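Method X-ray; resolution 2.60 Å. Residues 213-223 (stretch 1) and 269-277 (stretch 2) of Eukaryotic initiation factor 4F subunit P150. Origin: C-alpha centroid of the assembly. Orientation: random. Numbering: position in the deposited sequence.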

ATOM      1  N   THR C 213      -4.332   9.394  15.263  1.00 47.72           N
ATOM      2  CA  THR C 213      -4.569   8.906  16.616  1.00 44.95           C
ATOM      3  C   THR C 213      -5.834   8.060  16.700  1.00 53.41           C
ATOM      4  O   THR C 213      -5.820   6.965  17.264  1.00 46.10           O
ATOM      5  CB  THR C 213      -4.629  10.069  17.629  1.00 47.85           C
ATOM      6  OG1 THR C 213      -3.304  10.560  17.853  1.00 70.87           O
ATOM      7  CG2 THR C 213      -5.198   9.608  18.939  1.00 38.65           C
ATOM      8  N   LEU C 214      -6.917   8.581  16.128  1.00 63.26           N
ATOM      9  CA  LEU C 214      -8.201   7.884  16.047  1.00 50.99           C
ATOM     10  C   LEU C 214      -8.080   6.570  15.292  1.00 45.63           C
ATOM     11  O   LEU C 214      -8.654   5.560  15.681  1.00 46.86           O
ATOM     12  CB  LEU C 214      -9.209   8.766  15.322  1.00 60.08           C
ATOM     13  CG  LEU C 214      -9.723   9.972  16.082  1.00 56.37           C
ATOM     14  CD1 LEU C 214     -10.240  10.992  15.099  1.00 55.14           C
ATOM     15  CD2 LEU C 214     -10.795   9.523  17.065  1.00 42.23           C
ATOM     16  N   GLU C 215      -7.364   6.619  14.181  1.00 50.33           N
ATOM     17  CA  GLU C 215      -7.013   5.436  13.418  1.00 59.73           C
ATOM     18  C   GLU C 215      -6.373   4.414  14.349  1.00 56.01           C
ATOM     19  O   GLU C 215      -6.712   3.235  14.335  1.00 63.76           O
ATOM     20  CB  GLU C 215      -6.006   5.825  12.337  1.00 64.42           C
ATOM     21  CG  GLU C 215      -5.811   4.789  11.266  1.00 94.39           C
ATOM     22  CD  GLU C 215      -6.896   4.851  10.218  1.00 97.71           C
ATOM     23  OE1 GLU C 215      -7.529   3.802   9.964  1.00109.65           O
ATOM     24  OE2 GLU C 215      -7.117   5.951   9.659  1.00 76.95           O
ATOM     25  N   SER C 216      -5.432   4.894  15.156  1.00 52.92           N
ATOM     26  CA  SER C 216      -4.644   4.062  16.047  1.00 40.90           C
ATOM     27  C   SER C 216      -5.510   3.360  17.084  1.00 46.55           C
ATOM     28  O   SER C 216      -5.343   2.165  17.317  1.00 45.59           O
ATOM     29  CB  SER C 216      -3.582   4.916  16.740  1.00 52.77           C
ATOM     30  OG  SER C 216      -2.904   4.194  17.755  1.00 60.00           O
ATOM     31  N   VAL C 217      -6.429   4.108  17.697  1.00 34.38           N
ATOM     32  CA  VAL C 217      -7.328   3.583  18.720  1.00 44.36           C
ATOM     33  C   VAL C 217      -8.223   2.475  18.192  1.00 53.61           C
ATOM     34  O   VAL C 217      -8.358   1.429  18.827  1.00 57.02           O
ATOM     35  CB  VAL C 217      -8.228   4.679  19.324  1.00 55.41           C
ATOM     36  CG1 VAL C 217      -8.605   4.309  20.735  1.00 58.05           C
ATOM     37  CG2 VAL C 217      -7.497   5.992  19.348  1.00 79.15           C
ATOM     38  N   VAL C 218      -8.841   2.719  17.036  1.00 46.24           N
ATOM     39  CA  VAL C 218      -9.699   1.735  16.389  1.00 40.26           C
ATOM     40  C   VAL C 218      -8.935   0.448  16.153  1.00 41.20           C
ATOM     41  O   VAL C 218      -9.355  -0.619  16.599  1.00 53.46           O
ATOM     42  CB  VAL C 218     -10.308   2.264  15.055  1.00 33.61           C
ATOM     43  CG1 VAL C 218     -10.912   1.135  14.264  1.00 38.66           C
ATOM     44  CG2 VAL C 218     -11.356   3.340  15.327  1.00 30.14           C
ATOM     45  N   GLU C 219      -7.805   0.547  15.467  1.00 42.90           N
ATOM     46  CA  GLU C 219      -6.993  -0.630  15.200  1.00 43.04           C
ATOM     47  C   GLU C 219      -6.611  -1.375  16.474  1.00 43.57           C
ATOM     48  O   GLU C 219      -6.612  -2.607  16.491  1.00 51.59           O
ATOM     49  CB  GLU C 219      -5.759  -0.274  14.389  1.00 41.61           C
ATOM     50  CG  GLU C 219      -6.065   0.252  13.004  1.00 77.95           C
ATOM     51  CD  GLU C 219      -4.836   0.830  12.321  1.00100.88           C
ATOM     52  OE1 GLU C 219      -3.779   0.922  12.980  1.00 99.93           O
ATOM     53  OE2 GLU C 219      -4.923   1.192  11.130  1.00109.22           O
ATOM     54  N   LEU C 220      -6.300  -0.633  17.540  1.00 29.80           N
ATOM     55  CA  LEU C 220      -5.988  -1.243  18.825  1.00 24.86           C
ATOM     56  C   LEU C 220      -7.200  -1.949  19.430  1.00 41.69           C
ATOM     57  O   LEU C 220      -7.137  -3.107  19.812  1.00 44.18           O
ATOM     58  CB  LEU C 220      -5.449  -0.191  19.783  1.00 31.65           C
ATOM     59  CG  LEU C 220      -4.911  -0.696  21.127  1.00 44.84           C
ATOM     60  CD1 LEU C 220      -3.722  -1.646  20.946  1.00 26.47           C
ATOM     61  CD2 LEU C 220      -4.523   0.482  21.971  1.00 38.93           C
ATOM     62  N   LEU C 221      -8.321  -1.251  19.492  1.00 42.09           N
ATOM     63  CA  LEU C 221      -9.558  -1.867  19.934  1.00 46.55           C
ATOM     64  C   LEU C 221      -9.980  -3.078  19.084  1.00 53.54           C
ATOM     65  O   LEU C 221     -10.589  -4.021  19.587  1.00 51.58           O
ATOM     66  CB  LEU C 221     -10.667  -0.831  19.959  1.00 39.81           C
ATOM     67  CG  LEU C 221     -10.512   0.176  21.078  1.00 37.79           C
ATOM     68  CD1 LEU C 221     -11.336   1.406  20.774  1.00 38.62           C
ATOM     69  CD2 LEU C 221     -10.920  -0.463  22.384  1.00 44.33           C
ATOM     70  N   ASN C 222      -9.673  -3.060  17.795  1.00 31.47           N
ATOM     71  CA  ASN C 222      -9.982  -4.225  16.983  1.00 46.82           C
ATOM     72  C   ASN C 222      -9.062  -5.396  17.288  1.00 50.66           C
ATOM     73  O   ASN C 222      -9.488  -6.544  17.303  1.00 54.12           O
ATOM     74  CB  ASN C 222      -9.988  -3.888  15.490  1.00 53.65           C
ATOM     75  CG  ASN C 222     -11.324  -3.337  15.028  1.00 57.59           C
ATOM     76  OD1 ASN C 222     -12.362  -3.984  15.175  1.00 65.77           O
ATOM     77  ND2 ASN C 222     -11.305  -2.137  14.469  1.00 51.36           N
ATOM     78  N   THR C 223      -7.799  -5.090  17.555  1.00 62.85           N
ATOM     79  CA  THR C 223      -6.813  -6.104  17.887  1.00 50.30           C
ATOM     80  C   THR C 223      -6.992  -6.708  19.287  1.00 48.53           C
ATOM     81  O   THR C 223      -6.838  -7.908  19.471  1.00 55.75           O
ATOM     82  CB  THR C 223      -5.383  -5.537  17.767  1.00 41.65           C
ATOM     83  OG1 THR C 223      -5.138  -5.167  16.410  1.00 53.09           O
ATOM     84  CG2 THR C 223      -4.332  -6.575  18.196  1.00 43.50           C
TER
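Stretch 2, residues 269-277: KLIDIKELR

Helix 269-277 packs on helix 213-223 in a subunit of eukaryotic initiation factor 4F. Both stretches are helical throughout, each a segment of a helix that extends beyond it in both directions, and they belong to one chain. Stretch 2 runs in nearly the same direction as stretch 1: the N-to-C axes diverge by 26° (signed crossing angle 26°) and approach to 10.2 Å. The register is set near V218 and L270, whose CA atoms lie 6.9 Å apart; together the two segments bury 396 Å².

In stretch 2 the backbone ladder from i to i-4 is regular, from I273 N to K269 O (3.2 Å) through L276 N to D272 O (3.0 Å) and R277 N to I273 O (2.8 Å); D272 N adds a weak bond to K269 O at 3.2 Å. With the backbone bonded along each helix, the contact is left to side chains, and no hydrogen bond crosses it.

Among the apolar contacts, V218 and I273 give up the most surface, 72 and 73 Å², and both point their CA-to-CB bonds toward the opposing helix. V218 CG2 is the hub, lying 3.8 Å from L270 CD2, 4.0 Å from I273 CG1 and 4.1 Å from K269 CB. L270 leaves its backbone sideways, but the end of its side chain, an m,t rotamer, comes nearer, so that CD2 also meets L214 CD2 at 4.2 Å. One turn beyond V218, L221 CB packs on I273 CG2 at 4.2 Å. I273 thus touches stretch 1 through both branches, CG1 at V218 and CG2 at L221; its chi angles (17° and 95°) lie between the usual wells.

A polar side chain also joins the contact: N222 starts sideways, yet its end turns nearer, and N222 OD1 comes to 3.8 Å from both I273 CG2 and L276 CD2. These are van der Waals contacts with methyl groups. L276, at chi1 -179° and chi2 54°, has its CA-to-CB bond toward stretch 1.

The charged pair is E215 and K269. K269, its CA-to-CB bond toward stretch 1, reaches across to E215 with its aliphatic chain. E215 starts away, but its end comes nearer, placing E215 OE1 3.0 Å from K269 CE. The charged atoms themselves, E215 OE1 and K269 NZ, are 4.2 Å apart, beyond a salt bridge; E215 OE2 is hydrogen-bonded elsewhere in the structure.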

ATOM      1  N   LYS C 269     -15.496   4.230  10.904  1.00 52.61           N
ATOM      2  CA  LYS C 269     -14.689   3.334  11.741  1.00 56.29           C
ATOM      3  C   LYS C 269     -15.142   3.353  13.200  1.00 50.10           C
ATOM      4  O   LYS C 269     -15.298   2.309  13.824  1.00 54.77           O
ATOM      5  CB  LYS C 269     -13.202   3.690  11.653  1.00 52.51           C
ATOM      6  CG  LYS C 269     -12.529   3.233  10.363  1.00 48.17           C
ATOM      7  CD  LYS C 269     -11.140   3.858  10.192  1.00 46.39           C
ATOM      8  CE  LYS C 269     -10.306   3.056   9.211  1.00 49.91           C
ATOM      9  NZ  LYS C 269     -11.040   2.789   7.945  1.00 82.06           N
ATOM     10  N   LEU C 270     -15.364   4.551  13.726  1.00 34.32           N
ATOM     11  CA  LEU C 270     -15.831   4.722  15.087  1.00 32.63           C
ATOM     12  C   LEU C 270     -17.207   4.116  15.332  1.00 46.93           C
ATOM     13  O   LEU C 270     -17.448   3.496  16.355  1.00 53.40           O
ATOM     14  CB  LEU C 270     -15.847   6.206  15.450  1.00 41.57           C
ATOM     15  CG  LEU C 270     -14.533   6.948  15.222  1.00 41.99           C
ATOM     16  CD1 LEU C 270     -14.725   8.445  15.396  1.00 46.61           C
ATOM     17  CD2 LEU C 270     -13.474   6.430  16.177  1.00 49.18           C
ATOM     18  N   ILE C 271     -18.122   4.318  14.395  1.00 72.47           N
ATOM     19  CA  ILE C 271     -19.475   3.803  14.534  1.00 65.93           C
ATOM     20  C   ILE C 271     -19.463   2.273  14.499  1.00 62.05           C
ATOM     21  O   ILE C 271     -20.311   1.612  15.105  1.00 53.98           O
ATOM     22  CB  ILE C 271     -20.407   4.408  13.459  1.00 47.55           C
ATOM     23  CG1 ILE C 271     -20.761   5.844  13.835  1.00 40.54           C
ATOM     24  CG2 ILE C 271     -21.679   3.600  13.306  1.00 30.07           C
ATOM     25  CD1 ILE C 271     -21.186   6.677  12.660  1.00 44.54           C
ATOM     26  N   ASP C 272     -18.462   1.720  13.826  1.00 52.62           N
ATOM     27  CA  ASP C 272     -18.334   0.273  13.701  1.00 50.29           C
ATOM     28  C   ASP C 272     -17.716  -0.468  14.890  1.00 64.08           C
ATOM     29  O   ASP C 272     -18.156  -1.577  15.178  1.00 68.73           O
ATOM     30  CB  ASP C 272     -17.642  -0.101  12.392  1.00 36.95           C
ATOM     31  CG  ASP C 272     -18.513   0.191  11.176  1.00 67.83           C
ATOM     32  OD1 ASP C 272     -19.595   0.791  11.356  1.00 81.48           O
ATOM     33  OD2 ASP C 272     -18.120  -0.178  10.048  1.00 74.49           O
ATOM     34  N   ILE C 273     -16.717   0.107  15.581  1.00 46.63           N
ATOM     35  CA  ILE C 273     -16.275  -0.516  16.847  1.00 78.34           C
ATOM     36  C   ILE C 273     -17.311  -0.344  17.945  1.00 69.71           C
ATOM     37  O   ILE C 273     -17.454  -1.214  18.794  1.00 61.77           O
ATOM     38  CB  ILE C 273     -14.882  -0.055  17.397  1.00 56.02           C
ATOM     39  CG1 ILE C 273     -14.430   1.248  16.756  1.00 59.79           C
ATOM     40  CG2 ILE C 273     -13.830  -1.173  17.293  1.00 49.38           C
ATOM     41  CD1 ILE C 273     -14.779   2.456  17.572  1.00 59.59           C
ATOM     42  N   LYS C 274     -18.028   0.778  17.909  1.00 61.95           N
ATOM     43  CA  LYS C 274     -19.085   1.059  18.874  1.00 54.36           C
ATOM     44  C   LYS C 274     -20.194   0.015  18.785  1.00 45.44           C
ATOM     45  O   LYS C 274     -20.719  -0.418  19.797  1.00 73.12           O
ATOM     46  CB  LYS C 274     -19.644   2.460  18.659  1.00 28.86           C
ATOM     47  CG  LYS C 274     -20.250   3.108  19.877  1.00 48.09           C
ATOM     48  CD  LYS C 274     -21.420   2.325  20.428  1.00 76.47           C
ATOM     49  CE  LYS C 274     -21.632   2.629  21.901  1.00 85.75           C
ATOM     50  NZ  LYS C 274     -22.863   1.993  22.423  1.00 99.28           N
ATOM     51  N   GLU C 275     -20.525  -0.408  17.573  1.00 42.77           N
ATOM     52  CA  GLU C 275     -21.552  -1.422  17.381  1.00 66.12           C
ATOM     53  C   GLU C 275     -20.973  -2.789  17.651  1.00 66.14           C
ATOM     54  O   GLU C 275     -21.661  -3.673  18.149  1.00 73.03           O
ATOM     55  CB  GLU C 275     -22.138  -1.388  15.963  1.00 62.54           C
ATOM     56  CG  GLU C 275     -23.006  -2.610  15.653  1.00 83.64           C
ATOM     57  CD  GLU C 275     -23.531  -2.649  14.228  1.00 92.60           C
ATOM     58  OE1 GLU C 275     -24.401  -3.503  13.935  1.00 92.46           O
ATOM     59  OE2 GLU C 275     -23.078  -1.832  13.403  1.00 98.15           O
ATOM     60  N   LEU C 276     -19.701  -2.960  17.309  1.00 52.58           N
ATOM     61  CA  LEU C 276     -19.024  -4.227  17.531  1.00 54.36           C
ATOM     62  C   LEU C 276     -18.893  -4.567  19.016  1.00 57.81           C
ATOM     63  O   LEU C 276     -19.080  -5.707  19.398  1.00 41.40           O
ATOM     64  CB  LEU C 276     -17.656  -4.252  16.857  1.00 46.83           C
ATOM     65  CG  LEU C 276     -16.899  -5.573  17.025  1.00 52.91           C
ATOM     66  CD1 LEU C 276     -17.754  -6.728  16.573  1.00 49.78           C
ATOM     67  CD2 LEU C 276     -15.600  -5.553  16.266  1.00 60.24           C
ATOM     68  N   ARG C 277     -18.577  -3.579  19.848  1.00 45.29           N
ATOM     69  CA  ARG C 277     -18.424  -3.821  21.272  1.00 51.17           C
ATOM     70  C   ARG C 277     -19.778  -3.866  21.970  1.00 65.81           C
ATOM     71  O   ARG C 277     -20.039  -4.750  22.773  1.00 78.79           O
ATOM     72  CB  ARG C 277     -17.480  -2.793  21.936  1.00 33.42           C
ATOM     73  CG  ARG C 277     -17.841  -2.495  23.378  1.00 46.63           C
ATOM     74  CD  ARG C 277     -16.618  -2.359  24.279  1.00 53.17           C
ATOM     75  NE  ARG C 277     -16.912  -2.595  25.698  1.00 44.85           N
ATOM     76  CZ  ARG C 277     -17.181  -1.639  26.579  1.00 69.14           C
ATOM     77  NH1 ARG C 277     -17.214  -0.371  26.197  1.00 89.04           N
ATOM     78  NH2 ARG C 277     -17.425  -1.949  27.845  1.00 73.58           N
TER